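Local coordinates for sugar ABC transporter substrate-binding protein (Treponema pallidum subsp. pallidum, PDB 5U2P), which is probably the periplasmic ligand-binding component of an ABC transporter, capturing a sugar or related solute whose identity is not established, at residues V178-H190 against G240-R252. Numbering follows the deposited sequence.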
ATOM      1  N   VAL A 178     -25.264  -6.935   4.949  1.00 58.61           N
ATOM      2  CA  VAL A 178     -24.301  -6.495   5.950  1.00 62.75           C
ATOM      3  C   VAL A 178     -23.846  -5.075   5.613  1.00 40.69           C
ATOM      4  O   VAL A 178     -23.574  -4.755   4.441  1.00 47.28           O
ATOM      5  CB  VAL A 178     -23.110  -7.447   6.045  1.00 59.75           C
ATOM      6  CG1 VAL A 178     -22.069  -6.920   7.036  1.00 62.78           C
ATOM      7  CG2 VAL A 178     -23.591  -8.810   6.484  1.00 58.72           C
ATOM      8  N   PRO A 179     -23.806  -4.194   6.630  1.00 42.29           N
ATOM      9  CA  PRO A 179     -23.602  -2.789   6.272  1.00 33.83           C
ATOM     10  C   PRO A 179     -22.174  -2.513   5.803  1.00 25.38           C
ATOM     11  O   PRO A 179     -21.987  -1.983   4.708  1.00 30.16           O
ATOM     12  CB  PRO A 179     -23.912  -2.038   7.586  1.00 27.38           C
ATOM     13  CG  PRO A 179     -24.586  -3.049   8.490  1.00 37.37           C
ATOM     14  CD  PRO A 179     -23.971  -4.358   8.085  1.00 43.12           C
ATOM     15  N   LEU A 180     -21.192  -2.866   6.631  1.00 31.39           N
ATOM     16  CA  LEU A 180     -19.778  -2.644   6.308  1.00 21.05           C
ATOM     17  C   LEU A 180     -18.978  -3.926   6.500  1.00 30.52           C
ATOM     18  O   LEU A 180     -18.675  -4.324   7.619  1.00 28.76           O
ATOM     19  CB  LEU A 180     -19.178  -1.528   7.169  1.00 21.82           C
ATOM     20  CG  LEU A 180     -17.707  -1.165   6.936  1.00 26.56           C
ATOM     21  CD1 LEU A 180     -17.480  -0.705   5.517  1.00 28.33           C
ATOM     22  CD2 LEU A 180     -17.246  -0.086   7.919  1.00 26.69           C
ATOM     23  N   ALA A 181     -18.628  -4.551   5.384  1.00 18.95           N
ATOM     24  CA  ALA A 181     -17.865  -5.777   5.368  1.00 20.65           C
ATOM     25  C   ALA A 181     -16.350  -5.544   5.375  1.00 26.49           C
ATOM     26  O   ALA A 181     -15.825  -4.579   4.775  1.00 20.83           O
ATOM     27  CB  ALA A 181     -18.262  -6.605   4.145  1.00 23.69           C
ATOM     28  N   LEU A 182     -15.668  -6.450   6.066  1.00 21.45           N
ATOM     29  CA  LEU A 182     -14.208  -6.482   6.206  1.00 16.61           C
ATOM     30  C   LEU A 182     -13.732  -7.891   5.935  1.00 22.20           C
ATOM     31  O   LEU A 182     -14.438  -8.855   6.241  1.00 24.55           O
ATOM     32  CB  LEU A 182     -13.783  -6.047   7.616  1.00 18.45           C
ATOM     33  CG  LEU A 182     -14.302  -4.694   8.095  1.00 20.26           C
ATOM     34  CD1 LEU A 182     -13.931  -4.480   9.548  1.00 25.34           C
ATOM     35  CD2 LEU A 182     -13.749  -3.540   7.245  1.00 19.40           C
ATOM     36  N   SER A 183     -12.543  -8.014   5.362  1.00 19.14           N
ATOM     37  CA  SER A 183     -11.953  -9.309   5.085  1.00 22.50           C
ATOM     38  C   SER A 183     -10.705  -9.556   5.917  1.00 26.06           C
ATOM     39  O   SER A 183      -9.994  -8.629   6.333  1.00 22.21           O
ATOM     40  CB  SER A 183     -11.633  -9.433   3.588  1.00 19.35           C
ATOM     41  OG  SER A 183     -10.707  -8.475   3.167  1.00 22.73           O
ATOM     42  N   THR A 184     -10.424 -10.829   6.147  1.00 21.16           N
ATOM     43  CA  THR A 184      -9.337 -11.212   7.029  1.00 18.55           C
ATOM     44  C   THR A 184      -7.984 -10.898   6.412  1.00 22.27           C
ATOM     45  O   THR A 184      -7.825 -10.967   5.196  1.00 22.40           O
ATOM     46  CB  THR A 184      -9.407 -12.715   7.370  1.00 28.05           C
ATOM     47  OG1 THR A 184      -8.500 -13.005   8.437  1.00 32.58           O
ATOM     48  CG2 THR A 184      -9.058 -13.569   6.176  1.00 31.97           C
ATOM     49  N   THR A 185      -7.018 -10.554   7.262  1.00 19.78           N
ATOM     50  CA  THR A 185      -5.645 -10.356   6.843  1.00 23.18           C
ATOM     51  C   THR A 185      -4.712 -11.200   7.703  1.00 25.02           C
ATOM     52  O   THR A 185      -5.133 -11.770   8.712  1.00 26.10           O
ATOM     53  CB  THR A 185      -5.190  -8.896   6.981  1.00 28.44           C
ATOM     54  OG1 THR A 185      -5.003  -8.618   8.373  1.00 26.13           O
ATOM     55  CG2 THR A 185      -6.220  -7.921   6.388  1.00 23.50           C
ATOM     56  N   GLU A 186      -3.449 -11.229   7.293  1.00 28.96           N
ATOM     57  CA  GLU A 186      -2.369 -11.877   8.032  1.00 28.33           C
ATOM     58  C   GLU A 186      -1.548 -10.870   8.861  1.00 30.01           C
ATOM     59  O   GLU A 186      -0.383 -11.131   9.197  1.00 43.79           O
ATOM     60  CB  GLU A 186      -1.448 -12.604   7.052  1.00 38.05           C
ATOM     61  CG  GLU A 186      -2.103 -13.757   6.302  1.00 57.05           C
ATOM     62  CD  GLU A 186      -2.205 -15.008   7.142  1.00 70.67           C
ATOM     63  OE1 GLU A 186      -3.065 -15.051   8.048  1.00 87.05           O
ATOM     64  OE2 GLU A 186      -1.416 -15.949   6.899  1.00 82.83           O
ATOM     65  N   SER A 187      -2.148  -9.727   9.189  1.00 25.81           N
ATOM     66  CA  SER A 187      -1.464  -8.686   9.970  1.00 19.06           C
ATOM     67  C   SER A 187      -2.352  -8.051  11.038  1.00 22.93           C
ATOM     68  O   SER A 187      -3.573  -8.201  11.032  1.00 24.87           O
ATOM     69  CB  SER A 187      -0.908  -7.607   9.033  1.00 29.33           C
ATOM     70  OG  SER A 187      -1.841  -7.265   8.026  1.00 33.59           O
ATOM     71  N   PHE A 188      -1.702  -7.412  12.012  1.00 22.82           N
ATOM     72  CA  PHE A 188      -2.380  -6.596  13.010  1.00 25.86           C
ATOM     73  C   PHE A 188      -1.847  -5.180  12.856  1.00 22.99           C
ATOM     74  O   PHE A 188      -0.708  -4.993  12.440  1.00 27.91           O
ATOM     75  CB  PHE A 188      -2.132  -7.088  14.456  1.00 26.26           C
ATOM     76  CG  PHE A 188      -2.676  -8.464  14.744  1.00 29.35           C
ATOM     77  CD1 PHE A 188      -1.990  -9.330  15.579  1.00 48.92           C
ATOM     78  CD2 PHE A 188      -3.867  -8.880  14.192  1.00 30.65           C
ATOM     79  CE1 PHE A 188      -2.479 -10.599  15.843  1.00 46.82           C
ATOM     80  CE2 PHE A 188      -4.365 -10.148  14.449  1.00 41.61           C
ATOM     81  CZ  PHE A 188      -3.665 -11.007  15.277  1.00 39.18           C
ATOM     82  N   PRO A 189      -2.667  -4.170  13.165  1.00 22.59           N
ATOM     83  CA  PRO A 189      -4.097  -4.278  13.418  1.00 19.06           C
ATOM     84  C   PRO A 189      -4.775  -4.550  12.085  1.00 21.00           C
ATOM     85  O   PRO A 189      -4.084  -4.523  11.055  1.00 20.87           O
ATOM     86  CB  PRO A 189      -4.471  -2.907  13.985  1.00 28.46           C
ATOM     87  CG  PRO A 189      -3.464  -1.979  13.388  1.00 35.34           C
ATOM     88  CD  PRO A 189      -2.201  -2.772  13.196  1.00 26.13           C
ATOM     89  N   HIS A 190      -6.070  -4.824  12.106  1.00 21.80           N
ATOM     90  CA  HIS A 190      -6.805  -4.986  10.862  1.00 20.42           C
ATOM     91  C   HIS A 190      -6.749  -3.708  10.015  1.00 28.61           C
ATOM     92  O   HIS A 190      -6.627  -2.608  10.535  1.00 22.90           O
ATOM     93  CB  HIS A 190      -8.261  -5.361  11.142  1.00 21.60           C
ATOM     94  CG  HIS A 190      -9.019  -5.639   9.890  1.00 21.98           C
ATOM     95  ND1 HIS A 190      -9.785  -4.684   9.258  1.00 22.85           N
ATOM     96  CD2 HIS A 190      -9.053  -6.737   9.101  1.00 23.47           C
ATOM     97  CE1 HIS A 190     -10.281  -5.193   8.143  1.00 27.66           C
ATOM     98  NE2 HIS A 190      -9.847  -6.438   8.023  1.00 22.42           N
ATOM     99  N   GLY A 240     -23.324  -2.667  15.622  1.00 45.54           N
ATOM    100  CA  GLY A 240     -23.411  -3.846  14.775  1.00 49.46           C
ATOM    101  C   GLY A 240     -23.207  -3.559  13.294  1.00 53.67           C
ATOM    102  O   GLY A 240     -23.619  -4.335  12.441  1.00 38.86           O
ATOM    103  N   TYR A 241     -22.560  -2.442  12.981  1.00 28.27           N
ATOM    104  CA  TYR A 241     -22.263  -2.088  11.606  1.00 25.17           C
ATOM    105  C   TYR A 241     -21.089  -2.891  11.057  1.00 30.31           C
ATOM    106  O   TYR A 241     -20.986  -3.087   9.852  1.00 34.07           O
ATOM    107  CB  TYR A 241     -21.969  -0.591  11.489  1.00 31.26           C
ATOM    108  CG  TYR A 241     -23.153   0.295  11.805  1.00 29.64           C
ATOM    109  CD1 TYR A 241     -24.450  -0.224  11.848  1.00 35.49           C
ATOM    110  CD2 TYR A 241     -22.986   1.657  12.036  1.00 39.20           C
ATOM    111  CE1 TYR A 241     -25.528   0.584  12.127  1.00 39.09           C
ATOM    112  CE2 TYR A 241     -24.069   2.476  12.313  1.00 39.36           C
ATOM    113  CZ  TYR A 241     -25.340   1.929  12.357  1.00 49.81           C
ATOM    114  OH  TYR A 241     -26.428   2.728  12.630  1.00 50.57           O
ATOM    115  N   VAL A 242     -20.194  -3.332  11.937  1.00 33.40           N
ATOM    116  CA  VAL A 242     -19.223  -4.366  11.573  1.00 36.19           C
ATOM    117  C   VAL A 242     -19.454  -5.542  12.505  1.00 45.59           C
ATOM    118  O   VAL A 242     -19.769  -5.353  13.682  1.00 41.57           O
ATOM    119  CB  VAL A 242     -17.746  -3.912  11.672  1.00 36.21           C
ATOM    120  CG1 VAL A 242     -17.473  -2.674  10.798  1.00 35.97           C
ATOM    121  CG2 VAL A 242     -17.354  -3.653  13.106  1.00 38.14           C
ATOM    122  N   ASN A 243     -19.308  -6.753  11.972  1.00 50.17           N
ATOM    123  CA  ASN A 243     -19.566  -7.968  12.744  1.00 48.29           C
ATOM    124  C   ASN A 243     -18.261  -8.647  13.146  1.00 64.93           C
ATOM    125  O   ASN A 243     -17.499  -9.093  12.280  1.00 40.70           O
ATOM    126  CB  ASN A 243     -20.439  -8.930  11.927  1.00 45.81           C
ATOM    127  CG  ASN A 243     -21.016 -10.051  12.764  1.00 58.60           C
ATOM    128  OD1 ASN A 243     -20.322 -10.639  13.594  1.00 45.34           O
ATOM    129  ND2 ASN A 243     -22.300 -10.360  12.548  1.00 42.12           N
ATOM    130  N   LYS A 244     -18.006  -8.729  14.454  1.00 33.00           N
ATOM    131  CA  LYS A 244     -16.774  -9.347  14.947  1.00 46.31           C
ATOM    132  C   LYS A 244     -16.658 -10.774  14.429  1.00 52.26           C
ATOM    133  O   LYS A 244     -15.569 -11.233  14.092  1.00 35.96           O
ATOM    134  CB  LYS A 244     -16.721  -9.342  16.486  1.00 56.06           C
ATOM    135  CG  LYS A 244     -15.411  -9.891  17.065  1.00 77.60           C
ATOM    136  CD  LYS A 244     -15.408  -9.910  18.597  1.00 64.73           C
ATOM    137  CE  LYS A 244     -14.095 -10.472  19.141  1.00 74.24           C
ATOM    138  NZ  LYS A 244     -14.069 -10.565  20.627  1.00 76.10           N
ATOM    139  N   HIS A 245     -17.793 -11.464  14.352  1.00 38.54           N
ATOM    140  CA  HIS A 245     -17.805 -12.879  14.000  1.00 64.43           C
ATOM    141  C   HIS A 245     -17.544 -13.103  12.520  1.00 41.44           C
ATOM    142  O   HIS A 245     -17.262 -14.229  12.101  1.00 55.36           O
ATOM    143  CB  HIS A 245     -19.145 -13.499  14.397  1.00 62.25           C
ATOM    144  CG  HIS A 245     -19.536 -13.209  15.813  1.00 68.50           C
ATOM    145  ND1 HIS A 245     -18.707 -13.484  16.880  1.00 63.45           N
ATOM    146  CD2 HIS A 245     -20.652 -12.649  16.336  1.00 68.94           C
ATOM    147  CE1 HIS A 245     -19.303 -13.119  18.002  1.00 74.91           C
ATOM    148  NE2 HIS A 245     -20.484 -12.609  17.700  1.00 65.23           N
ATOM    149  N   HIS A 246     -17.623 -12.027  11.735  1.00 37.23           N
ATOM    150  CA  HIS A 246     -17.429 -12.111  10.290  1.00 44.38           C
ATOM    151  C   HIS A 246     -16.043 -11.635   9.878  1.00 68.41           C
ATOM    152  O   HIS A 246     -15.641 -11.830   8.731  1.00 48.97           O
ATOM    153  CB  HIS A 246     -18.485 -11.279   9.544  1.00 62.91           C
ATOM    154  CG  HIS A 246     -19.888 -11.776   9.714  1.00 71.59           C
ATOM    155  ND1 HIS A 246     -20.322 -12.408  10.860  1.00 55.98           N
ATOM    156  CD2 HIS A 246     -20.961 -11.719   8.887  1.00 53.21           C
ATOM    157  CE1 HIS A 246     -21.599 -12.725  10.730  1.00 67.16           C
ATOM    158  NE2 HIS A 246     -22.010 -12.317   9.543  1.00 57.87           N
ATOM    159  N   ARG A 247     -15.310 -11.013  10.798  1.00 37.15           N
ATOM    160  CA  ARG A 247     -14.039 -10.409  10.431  1.00 32.75           C
ATOM    161  C   ARG A 247     -13.027 -11.440   9.908  1.00 45.12           C
ATOM    162  O   ARG A 247     -12.065 -11.068   9.243  1.00 34.48           O
ATOM    163  CB  ARG A 247     -13.434  -9.645  11.619  1.00 43.07           C
ATOM    164  CG  ARG A 247     -12.116  -8.928  11.275  1.00 78.50           C
ATOM    165  CD  ARG A 247     -11.619  -8.006  12.391  1.00 81.67           C
ATOM    166  NE  ARG A 247     -11.167  -8.738  13.576  1.00 70.43           N
ATOM    167  CZ  ARG A 247      -9.973  -9.313  13.697  1.00 74.56           C
ATOM    168  NH1 ARG A 247      -9.098  -9.259  12.701  1.00 83.35           N
ATOM    169  NH2 ARG A 247      -9.653  -9.955  14.818  1.00 73.02           N
ATOM    170  N   THR A 248     -13.247 -12.726  10.192  1.00 48.33           N
ATOM    171  CA  THR A 248     -12.355 -13.785   9.700  1.00 41.50           C
ATOM    172  C   THR A 248     -12.752 -14.263   8.296  1.00 46.84           C
ATOM    173  O   THR A 248     -12.213 -15.257   7.784  1.00 32.37           O
ATOM    174  CB  THR A 248     -12.331 -15.003  10.656  1.00 50.52           C
ATOM    175  OG1 THR A 248     -11.472 -16.017  10.127  1.00 69.17           O
ATOM    176  CG2 THR A 248     -13.706 -15.585  10.847  1.00 44.18           C
ATOM    177  N   ALA A 249     -13.688 -13.546   7.677  1.00 30.56           N
ATOM    178  CA  ALA A 249     -14.172 -13.891   6.347  1.00 29.39           C
ATOM    179  C   ALA A 249     -13.065 -13.755   5.332  1.00 23.25           C
ATOM    180  O   ALA A 249     -12.361 -12.740   5.293  1.00 25.88           O
ATOM    181  CB  ALA A 249     -15.347 -13.012   5.943  1.00 42.60           C
ATOM    182  N   ARG A 250     -12.933 -14.775   4.498  1.00 21.19           N
ATOM    183  CA  ARG A 250     -11.919 -14.785   3.459  1.00 24.00           C
ATOM    184  C   ARG A 250     -12.308 -13.837   2.326  1.00 26.98           C
ATOM    185  O   ARG A 250     -13.476 -13.539   2.130  1.00 22.97           O
ATOM    186  CB  ARG A 250     -11.726 -16.200   2.918  1.00 32.84           C
ATOM    187  CG  ARG A 250     -11.082 -17.150   3.917  1.00 35.03           C
ATOM    188  CD  ARG A 250     -11.278 -18.603   3.507  1.00 48.47           C
ATOM    189  NE  ARG A 250     -10.706 -18.896   2.194  1.00 72.37           N
ATOM    190  CZ  ARG A 250     -10.823 -20.066   1.570  1.00 78.12           C
ATOM    191  NH1 ARG A 250     -11.493 -21.062   2.138  1.00 74.47           N
ATOM    192  NH2 ARG A 250     -10.271 -20.241   0.375  1.00 69.83           N
ATOM    193  N   VAL A 251     -11.314 -13.366   1.587  1.00 24.66           N
ATOM    194  CA  VAL A 251     -11.574 -12.499   0.445  1.00 21.33           C
ATOM    195  C   VAL A 251     -12.550 -13.160  -0.524  1.00 22.62           C
ATOM    196  O   VAL A 251     -13.455 -12.497  -1.063  1.00 22.18           O
ATOM    197  CB  VAL A 251     -10.246 -12.129  -0.277  1.00 22.54           C
ATOM    198  CG1 VAL A 251     -10.523 -11.518  -1.650  1.00 28.09           C
ATOM    199  CG2 VAL A 251      -9.454 -11.168   0.568  1.00 26.98           C
ATOM    200  N   ARG A 252     -12.382 -14.462  -0.754  1.00 20.42           N
ATOM    201  CA  ARG A 252     -13.263 -15.201  -1.668  1.00 22.04           C
ATOM    202  C   ARG A 252     -14.735 -15.109  -1.225  1.00 18.26           C
ATOM    203  O   ARG A 252     -15.650 -15.087  -2.052  1.00 17.78           O
ATOM    204  CB  ARG A 252     -12.824 -16.671  -1.757  1.00 35.17           C
ATOM    205  CG  ARG A 252     -13.711 -17.577  -2.611  1.00 63.97           C
ATOM    206  CD  ARG A 252     -14.010 -18.900  -1.903  1.00 69.77           C
ATOM    207  NE  ARG A 252     -12.859 -19.800  -1.907  1.00 55.41           N
ATOM    208  CZ  ARG A 252     -12.698 -20.833  -2.731  1.00 52.67           C
ATOM    209  NH1 ARG A 252     -13.617 -21.136  -3.642  1.00 73.41           N
ATOM    210  NH2 ARG A 252     -11.603 -21.576  -2.639  1.00 57.92           N
TER
HETATM  211  O   HOH W   1     -17.791  -6.703   9.102  1.00 35.95           O
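Within one lobe of this solute-binding fold, strand 178-181 and the loop that follows it toward helix 191-214 run beside the linker between helices 227-238 and 251-258, two backbone hydrogen bonds pinning Leu180 to Tyr241 and Thr184 to Ala249. At the first, Leu180 N donates to Tyr241 O over 3.2 Å with a bent N-H...O angle of 140°. Tyr241 O also abuts the Pro179 ring, 3.7 Å from its CD, while the Tyr241 side chain packs against Leu164, Cys167 and Ala168 of helix 160-172. One water extends this pairing, donating to Leu180 O and accepting from Asn243 N. Beyond the first bond, apolar side chains meet: Val242 CG1 lies 3.9 Å from Leu180 CD2 and also meets Leu182 CD1. With CG anti to the backbone N (chi1 -179°), Leu180 runs side by side with Val242; its side chain also touches Met265. The second bond is straighter, Thr184 N to Ala249 O at 2.9 Å and 162°, and Thr184 CG2 rests 3.5 Å from that same oxygen. Ser183 CA adds a CA-H...O contact to it, whereas Ser183 OG bonds Tyr266 OH and touches Val251 CG2. His190 folds back to donate from NE2 to Ser183 O, 2.8 Å away and in its ring plane, fixing the imidazole's rotation. Arg247 CD approaches this ring obliquely, and Arg247 NH1 lies 4.3 Å from His190 CB. The whole is a strand-to-helix loop laid along an interhelical linker in an alpha/beta lobe of a periplasmic binding protein.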